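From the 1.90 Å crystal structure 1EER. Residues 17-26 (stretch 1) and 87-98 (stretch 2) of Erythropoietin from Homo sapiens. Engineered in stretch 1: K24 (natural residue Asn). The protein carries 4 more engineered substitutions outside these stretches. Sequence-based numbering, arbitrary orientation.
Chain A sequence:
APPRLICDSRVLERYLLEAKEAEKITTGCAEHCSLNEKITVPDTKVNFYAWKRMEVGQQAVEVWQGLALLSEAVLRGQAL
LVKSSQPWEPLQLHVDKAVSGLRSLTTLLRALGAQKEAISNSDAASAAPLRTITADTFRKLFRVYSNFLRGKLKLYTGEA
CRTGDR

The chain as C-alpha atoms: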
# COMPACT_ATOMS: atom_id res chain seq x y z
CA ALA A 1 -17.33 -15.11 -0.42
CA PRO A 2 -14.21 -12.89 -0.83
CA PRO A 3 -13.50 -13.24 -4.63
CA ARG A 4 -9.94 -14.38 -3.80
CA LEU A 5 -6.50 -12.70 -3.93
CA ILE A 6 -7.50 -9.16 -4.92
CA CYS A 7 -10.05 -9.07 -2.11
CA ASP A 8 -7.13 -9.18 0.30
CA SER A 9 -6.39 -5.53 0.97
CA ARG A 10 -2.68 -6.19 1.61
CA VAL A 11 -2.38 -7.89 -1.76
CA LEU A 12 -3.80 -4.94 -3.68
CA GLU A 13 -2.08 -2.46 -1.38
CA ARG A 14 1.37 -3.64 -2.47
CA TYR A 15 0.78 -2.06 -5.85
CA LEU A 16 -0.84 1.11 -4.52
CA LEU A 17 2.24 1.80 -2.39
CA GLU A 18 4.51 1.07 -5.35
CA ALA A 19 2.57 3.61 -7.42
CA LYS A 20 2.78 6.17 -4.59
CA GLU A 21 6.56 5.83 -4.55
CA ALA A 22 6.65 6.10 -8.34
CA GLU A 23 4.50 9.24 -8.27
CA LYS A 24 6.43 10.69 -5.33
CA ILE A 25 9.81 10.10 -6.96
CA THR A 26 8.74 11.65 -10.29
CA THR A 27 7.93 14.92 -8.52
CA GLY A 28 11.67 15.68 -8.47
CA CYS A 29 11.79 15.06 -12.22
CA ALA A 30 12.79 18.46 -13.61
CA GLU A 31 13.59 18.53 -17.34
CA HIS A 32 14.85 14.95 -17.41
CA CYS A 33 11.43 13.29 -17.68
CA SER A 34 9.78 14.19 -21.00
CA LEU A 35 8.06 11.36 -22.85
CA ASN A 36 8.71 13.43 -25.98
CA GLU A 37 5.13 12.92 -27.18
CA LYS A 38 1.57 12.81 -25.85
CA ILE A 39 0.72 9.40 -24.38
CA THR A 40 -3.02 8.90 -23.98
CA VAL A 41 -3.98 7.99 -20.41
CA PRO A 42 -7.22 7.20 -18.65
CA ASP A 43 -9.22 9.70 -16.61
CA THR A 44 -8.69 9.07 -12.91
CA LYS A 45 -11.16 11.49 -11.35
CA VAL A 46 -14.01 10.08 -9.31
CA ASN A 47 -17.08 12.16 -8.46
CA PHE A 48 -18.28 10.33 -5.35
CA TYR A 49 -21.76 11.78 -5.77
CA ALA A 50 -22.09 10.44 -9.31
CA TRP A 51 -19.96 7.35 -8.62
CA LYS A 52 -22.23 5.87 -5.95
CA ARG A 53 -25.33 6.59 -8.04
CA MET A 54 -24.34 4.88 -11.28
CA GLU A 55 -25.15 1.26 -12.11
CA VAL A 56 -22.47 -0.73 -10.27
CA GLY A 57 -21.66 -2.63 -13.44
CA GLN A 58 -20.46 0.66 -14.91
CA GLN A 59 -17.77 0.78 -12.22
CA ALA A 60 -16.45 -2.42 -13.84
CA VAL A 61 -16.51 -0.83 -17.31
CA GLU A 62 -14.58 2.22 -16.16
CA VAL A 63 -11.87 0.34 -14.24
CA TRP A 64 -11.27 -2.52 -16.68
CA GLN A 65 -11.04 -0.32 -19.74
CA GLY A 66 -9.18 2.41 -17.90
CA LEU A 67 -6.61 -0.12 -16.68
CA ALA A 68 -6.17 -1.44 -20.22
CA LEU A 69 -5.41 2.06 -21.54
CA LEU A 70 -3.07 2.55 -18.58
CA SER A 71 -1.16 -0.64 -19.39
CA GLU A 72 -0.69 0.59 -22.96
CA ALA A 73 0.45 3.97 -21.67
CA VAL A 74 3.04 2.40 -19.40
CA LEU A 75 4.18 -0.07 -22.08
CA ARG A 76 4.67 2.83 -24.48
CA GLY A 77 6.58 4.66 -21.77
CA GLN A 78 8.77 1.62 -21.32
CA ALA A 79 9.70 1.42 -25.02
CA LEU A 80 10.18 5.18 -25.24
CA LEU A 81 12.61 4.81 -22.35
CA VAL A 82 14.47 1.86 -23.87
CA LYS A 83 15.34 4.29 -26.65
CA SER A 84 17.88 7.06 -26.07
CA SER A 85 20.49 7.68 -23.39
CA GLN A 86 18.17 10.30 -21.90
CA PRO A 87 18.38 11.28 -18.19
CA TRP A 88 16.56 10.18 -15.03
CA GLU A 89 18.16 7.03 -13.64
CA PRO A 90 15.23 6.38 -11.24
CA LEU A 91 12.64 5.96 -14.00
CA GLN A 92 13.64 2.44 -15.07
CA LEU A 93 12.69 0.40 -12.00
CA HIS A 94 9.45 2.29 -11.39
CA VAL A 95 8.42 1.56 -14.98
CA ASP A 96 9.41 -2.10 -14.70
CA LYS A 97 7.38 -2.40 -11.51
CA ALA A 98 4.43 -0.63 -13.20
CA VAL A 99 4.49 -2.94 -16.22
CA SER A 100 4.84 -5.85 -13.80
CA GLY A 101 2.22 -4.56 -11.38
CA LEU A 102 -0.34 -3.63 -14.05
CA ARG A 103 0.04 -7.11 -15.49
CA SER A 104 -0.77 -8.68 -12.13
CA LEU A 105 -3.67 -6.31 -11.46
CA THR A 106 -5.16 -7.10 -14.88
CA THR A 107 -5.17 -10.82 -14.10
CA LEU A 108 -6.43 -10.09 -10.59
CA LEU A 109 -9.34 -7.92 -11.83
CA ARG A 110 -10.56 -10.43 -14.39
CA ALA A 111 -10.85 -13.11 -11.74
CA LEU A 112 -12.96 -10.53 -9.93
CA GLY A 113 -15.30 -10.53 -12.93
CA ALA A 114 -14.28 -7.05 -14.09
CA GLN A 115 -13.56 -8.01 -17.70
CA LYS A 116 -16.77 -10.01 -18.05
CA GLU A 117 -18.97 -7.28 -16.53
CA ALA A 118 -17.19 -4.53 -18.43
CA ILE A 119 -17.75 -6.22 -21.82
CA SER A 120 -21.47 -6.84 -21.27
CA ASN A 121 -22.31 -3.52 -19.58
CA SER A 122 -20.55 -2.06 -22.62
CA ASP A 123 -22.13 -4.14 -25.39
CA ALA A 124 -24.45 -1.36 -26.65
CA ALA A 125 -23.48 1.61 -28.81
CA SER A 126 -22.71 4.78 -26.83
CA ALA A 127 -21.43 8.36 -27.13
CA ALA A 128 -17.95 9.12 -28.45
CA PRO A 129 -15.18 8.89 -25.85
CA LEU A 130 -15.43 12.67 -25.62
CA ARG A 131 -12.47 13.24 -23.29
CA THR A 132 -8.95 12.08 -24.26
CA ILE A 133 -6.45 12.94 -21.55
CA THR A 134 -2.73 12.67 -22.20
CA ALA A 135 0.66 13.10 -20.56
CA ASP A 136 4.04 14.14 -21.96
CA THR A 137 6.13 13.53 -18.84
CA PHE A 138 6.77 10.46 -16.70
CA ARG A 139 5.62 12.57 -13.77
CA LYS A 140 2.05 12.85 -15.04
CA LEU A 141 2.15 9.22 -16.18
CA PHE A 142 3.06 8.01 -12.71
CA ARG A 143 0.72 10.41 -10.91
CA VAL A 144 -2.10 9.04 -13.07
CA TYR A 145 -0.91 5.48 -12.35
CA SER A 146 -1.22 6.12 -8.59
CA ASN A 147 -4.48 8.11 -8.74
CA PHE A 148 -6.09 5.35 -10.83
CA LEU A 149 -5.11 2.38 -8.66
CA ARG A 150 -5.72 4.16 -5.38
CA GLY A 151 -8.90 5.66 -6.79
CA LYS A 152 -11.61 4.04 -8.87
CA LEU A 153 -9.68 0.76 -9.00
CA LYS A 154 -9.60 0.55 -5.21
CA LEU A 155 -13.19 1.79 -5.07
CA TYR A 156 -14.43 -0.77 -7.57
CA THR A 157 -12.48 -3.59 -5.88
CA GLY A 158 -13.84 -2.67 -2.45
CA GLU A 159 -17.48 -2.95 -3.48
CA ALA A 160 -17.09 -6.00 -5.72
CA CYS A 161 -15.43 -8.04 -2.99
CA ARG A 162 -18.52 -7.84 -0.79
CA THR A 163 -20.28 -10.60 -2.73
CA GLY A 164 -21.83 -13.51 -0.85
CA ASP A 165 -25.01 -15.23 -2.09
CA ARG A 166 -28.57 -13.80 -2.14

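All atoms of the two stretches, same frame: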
# COMPACT_ATOMS: atom_id res chain seq x y z
N LEU A 17 1.08 1.17 -3.02
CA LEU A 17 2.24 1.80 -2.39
C LEU A 17 3.38 1.94 -3.39
O LEU A 17 4.17 2.87 -3.31
CB LEU A 17 2.69 1.00 -1.17
CG LEU A 17 1.66 0.93 -0.04
CD1 LEU A 17 2.16 -0.01 1.05
CD2 LEU A 17 1.41 2.33 0.52
N GLU A 18 3.47 1.00 -4.33
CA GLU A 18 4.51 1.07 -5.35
C GLU A 18 4.24 2.32 -6.18
O GLU A 18 5.15 3.11 -6.45
CB GLU A 18 4.44 -0.16 -6.25
CG GLU A 18 5.68 -1.02 -6.23
CD GLU A 18 5.39 -2.45 -6.65
OE1 GLU A 18 4.63 -2.65 -7.62
OE2 GLU A 18 5.93 -3.38 -6.01
N ALA A 19 2.98 2.48 -6.60
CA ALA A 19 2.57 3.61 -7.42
C ALA A 19 2.80 4.95 -6.71
O ALA A 19 3.18 5.94 -7.34
CB ALA A 19 1.11 3.47 -7.82
N LYS A 20 2.58 4.96 -5.39
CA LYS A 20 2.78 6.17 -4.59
C LYS A 20 4.25 6.57 -4.65
O LYS A 20 4.58 7.74 -4.84
CB LYS A 20 2.38 5.90 -3.13
CG LYS A 20 2.50 7.08 -2.19
CD LYS A 20 1.69 6.82 -0.92
CE LYS A 20 2.23 7.57 0.27
NZ LYS A 20 1.95 9.03 0.17
N GLU A 21 5.13 5.58 -4.51
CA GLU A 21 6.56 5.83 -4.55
C GLU A 21 6.96 6.31 -5.95
O GLU A 21 7.78 7.20 -6.10
CB GLU A 21 7.33 4.57 -4.16
CG GLU A 21 8.85 4.74 -4.13
CD GLU A 21 9.33 5.75 -3.09
OE1 GLU A 21 8.53 6.10 -2.19
OE2 GLU A 21 10.50 6.19 -3.17
N ALA A 22 6.35 5.71 -6.97
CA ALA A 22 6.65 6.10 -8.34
C ALA A 22 6.25 7.56 -8.50
O ALA A 22 7.06 8.40 -8.92
CB ALA A 22 5.87 5.22 -9.32
N GLU A 23 5.00 7.88 -8.16
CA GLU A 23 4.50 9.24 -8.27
C GLU A 23 5.36 10.20 -7.44
O GLU A 23 5.78 11.26 -7.92
CB GLU A 23 3.04 9.29 -7.80
CG GLU A 23 2.51 10.68 -7.45
CD GLU A 23 2.74 11.02 -5.99
OE1 GLU A 23 2.20 10.29 -5.12
OE2 GLU A 23 3.46 12.01 -5.70
N LYS A 24 5.63 9.83 -6.19
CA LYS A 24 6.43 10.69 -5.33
C LYS A 24 7.80 10.98 -5.91
O LYS A 24 8.24 12.13 -5.94
CB LYS A 24 6.57 10.05 -3.94
CG LYS A 24 7.43 10.85 -2.97
CD LYS A 24 7.85 9.99 -1.77
CE LYS A 24 9.22 9.35 -1.99
NZ LYS A 24 9.47 8.19 -1.09
N ILE A 25 8.48 9.94 -6.39
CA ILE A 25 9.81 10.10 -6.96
C ILE A 25 9.83 10.95 -8.25
O ILE A 25 10.79 11.68 -8.51
CB ILE A 25 10.44 8.71 -7.23
CG1 ILE A 25 10.69 7.98 -5.90
CG2 ILE A 25 11.72 8.84 -8.03
CD1 ILE A 25 11.60 8.73 -4.94
N THR A 26 8.77 10.87 -9.06
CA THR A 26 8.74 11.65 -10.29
C THR A 26 8.41 13.13 -10.06
O THR A 26 8.35 13.91 -11.01
CB THR A 26 7.76 11.07 -11.35
OG1 THR A 26 6.64 10.44 -10.71
CG2 THR A 26 8.47 10.04 -12.21
N PRO A 87 18.18 11.25 -19.64
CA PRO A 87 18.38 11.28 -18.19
C PRO A 87 17.53 10.36 -17.29
O PRO A 87 17.10 9.27 -17.69
CB PRO A 87 18.19 12.76 -17.83
CG PRO A 87 17.29 13.28 -18.90
CD PRO A 87 17.69 12.56 -20.15
N TRP A 88 17.32 10.85 -16.07
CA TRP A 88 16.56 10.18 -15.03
C TRP A 88 16.80 8.68 -14.84
O TRP A 88 16.10 7.84 -15.40
CB TRP A 88 15.07 10.47 -15.19
CG TRP A 88 14.47 10.96 -13.91
CD1 TRP A 88 13.28 10.59 -13.35
CD2 TRP A 88 15.07 11.88 -12.99
NE1 TRP A 88 13.09 11.22 -12.14
CE2 TRP A 88 14.18 12.02 -11.90
CE3 TRP A 88 16.27 12.60 -12.98
CZ2 TRP A 88 14.45 12.85 -10.81
CZ3 TRP A 88 16.54 13.43 -11.90
CH2 TRP A 88 15.64 13.54 -10.83
N GLU A 89 17.78 8.39 -14.00
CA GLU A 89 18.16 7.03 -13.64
C GLU A 89 17.08 6.30 -12.83
O GLU A 89 16.98 5.07 -12.90
CB GLU A 89 19.45 7.07 -12.82
CG GLU A 89 19.92 5.72 -12.30
CD GLU A 89 21.10 5.17 -13.09
OE1 GLU A 89 21.14 5.37 -14.32
OE2 GLU A 89 21.99 4.53 -12.47
N PRO A 90 16.28 7.03 -12.04
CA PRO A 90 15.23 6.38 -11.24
C PRO A 90 14.08 5.77 -12.03
O PRO A 90 13.51 4.76 -11.64
CB PRO A 90 14.74 7.49 -10.31
CG PRO A 90 15.73 8.62 -10.45
CD PRO A 90 16.30 8.49 -11.81
N LEU A 91 13.75 6.40 -13.16
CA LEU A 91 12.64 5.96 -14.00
C LEU A 91 12.54 4.47 -14.31
O LEU A 91 11.46 3.89 -14.21
CB LEU A 91 12.66 6.72 -15.32
CG LEU A 91 12.12 8.15 -15.30
CD1 LEU A 91 12.19 8.74 -16.69
CD2 LEU A 91 10.70 8.15 -14.78
N GLN A 92 13.65 3.85 -14.69
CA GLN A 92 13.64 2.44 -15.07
C GLN A 92 12.90 1.46 -14.16
O GLN A 92 11.96 0.80 -14.60
CB GLN A 92 15.06 1.93 -15.30
CG GLN A 92 15.13 0.63 -16.10
CD GLN A 92 14.49 0.74 -17.48
OE1 GLN A 92 13.45 0.14 -17.75
NE2 GLN A 92 15.12 1.51 -18.35
N LEU A 93 13.32 1.36 -12.90
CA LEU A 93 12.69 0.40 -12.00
C LEU A 93 11.22 0.66 -11.74
O LEU A 93 10.44 -0.28 -11.65
CB LEU A 93 13.44 0.32 -10.67
CG LEU A 93 13.98 1.60 -10.04
CD1 LEU A 93 14.04 1.41 -8.53
CD2 LEU A 93 15.36 1.93 -10.61
N HIS A 94 10.85 1.94 -11.64
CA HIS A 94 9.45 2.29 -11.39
C HIS A 94 8.60 1.85 -12.57
O HIS A 94 7.47 1.41 -12.40
CB HIS A 94 9.30 3.79 -11.17
CG HIS A 94 10.00 4.30 -9.95
ND1 HIS A 94 9.58 3.99 -8.67
CD2 HIS A 94 11.10 5.07 -9.81
CE1 HIS A 94 10.40 4.56 -7.80
NE2 HIS A 94 11.33 5.22 -8.46
N VAL A 95 9.15 1.97 -13.78
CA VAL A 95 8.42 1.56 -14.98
C VAL A 95 8.31 0.03 -15.05
O VAL A 95 7.27 -0.51 -15.44
CB VAL A 95 9.14 2.06 -16.25
CG1 VAL A 95 8.49 1.47 -17.49
CG2 VAL A 95 9.11 3.58 -16.31
N ASP A 96 9.38 -0.65 -14.68
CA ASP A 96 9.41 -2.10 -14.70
C ASP A 96 8.44 -2.65 -13.67
O ASP A 96 7.79 -3.67 -13.88
CB ASP A 96 10.84 -2.61 -14.42
CG ASP A 96 11.75 -2.51 -15.65
OD1 ASP A 96 11.23 -2.37 -16.79
OD2 ASP A 96 12.98 -2.57 -15.48
N LYS A 97 8.33 -1.97 -12.53
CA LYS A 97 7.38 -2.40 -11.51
C LYS A 97 5.94 -2.14 -11.98
O LYS A 97 5.03 -2.92 -11.71
CB LYS A 97 7.64 -1.64 -10.20
CG LYS A 97 8.96 -1.96 -9.53
CD LYS A 97 9.43 -0.78 -8.71
CE LYS A 97 10.41 -1.23 -7.65
NZ LYS A 97 9.82 -2.31 -6.82
N ALA A 98 5.75 -1.02 -12.68
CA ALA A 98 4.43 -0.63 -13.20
C ALA A 98 3.96 -1.63 -14.25
O ALA A 98 2.81 -2.09 -14.21
CB ALA A 98 4.50 0.77 -13.80
O HOH W 1 7.29 2.15 -7.65
O HOH W 2 5.25 -4.42 -9.28

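Two helical segments of erythropoietin, running nearly antiparallel at 150° with axes 10.1 Å apart at closest approach, pack through a modest contact centred on H94, with van der Waals contacts and two bridging waters but no direct hydrogen bond between them. The two stretches bury 383 Å² in all, and H94 gives the largest share. Its CA-to-CB bond points toward stretch 1, and with chi1 in the m well the imidazole lies along one side of the helix, touching residues on successive turns. H94 ND1 comes 3.6 Å from A22 CA, H94 CE1 lies 4.0 Å from E21 CG at the ring edge, and H94 NE2 is 3.7 Å from I25 CG2. The small side chain of A22 suits this point, where the backbones come closest: A22 CA and H94 CA are 5.6 Å apart. Water 1 joins the same ring to the helix backbone, donating to E18 O (2.6 Å) and hydrogen-bonding to H94 ND1 (3.1 Å).

Toward the C-terminal end of stretch 1 the contact becomes largely apolar. I25, also directed toward its partner, sets CG2 4.0 Å from P90 CB, while its carbonyl O lies 4.3 Å from W88 NE1, near the plane of the indole and too far for a hydrogen bond. T26 CG2 meets L91 CD2 at 3.9 Å; both residues are buried, and the leucine reaches in with its end although its CA-to-CB bond points sideways.

At the other end E18 and K97 face each other, less buried and charged. E18 OE1 is 4.1 Å from K97 CB, and E18 OE2 is 4.1 Å from K97 NZ, beyond a salt bridge; both charged atoms are hydrogen-bonded elsewhere in the structure. Water 2 closes this end, donating to E18 OE1 (2.5 Å) and K97 O (2.9 Å).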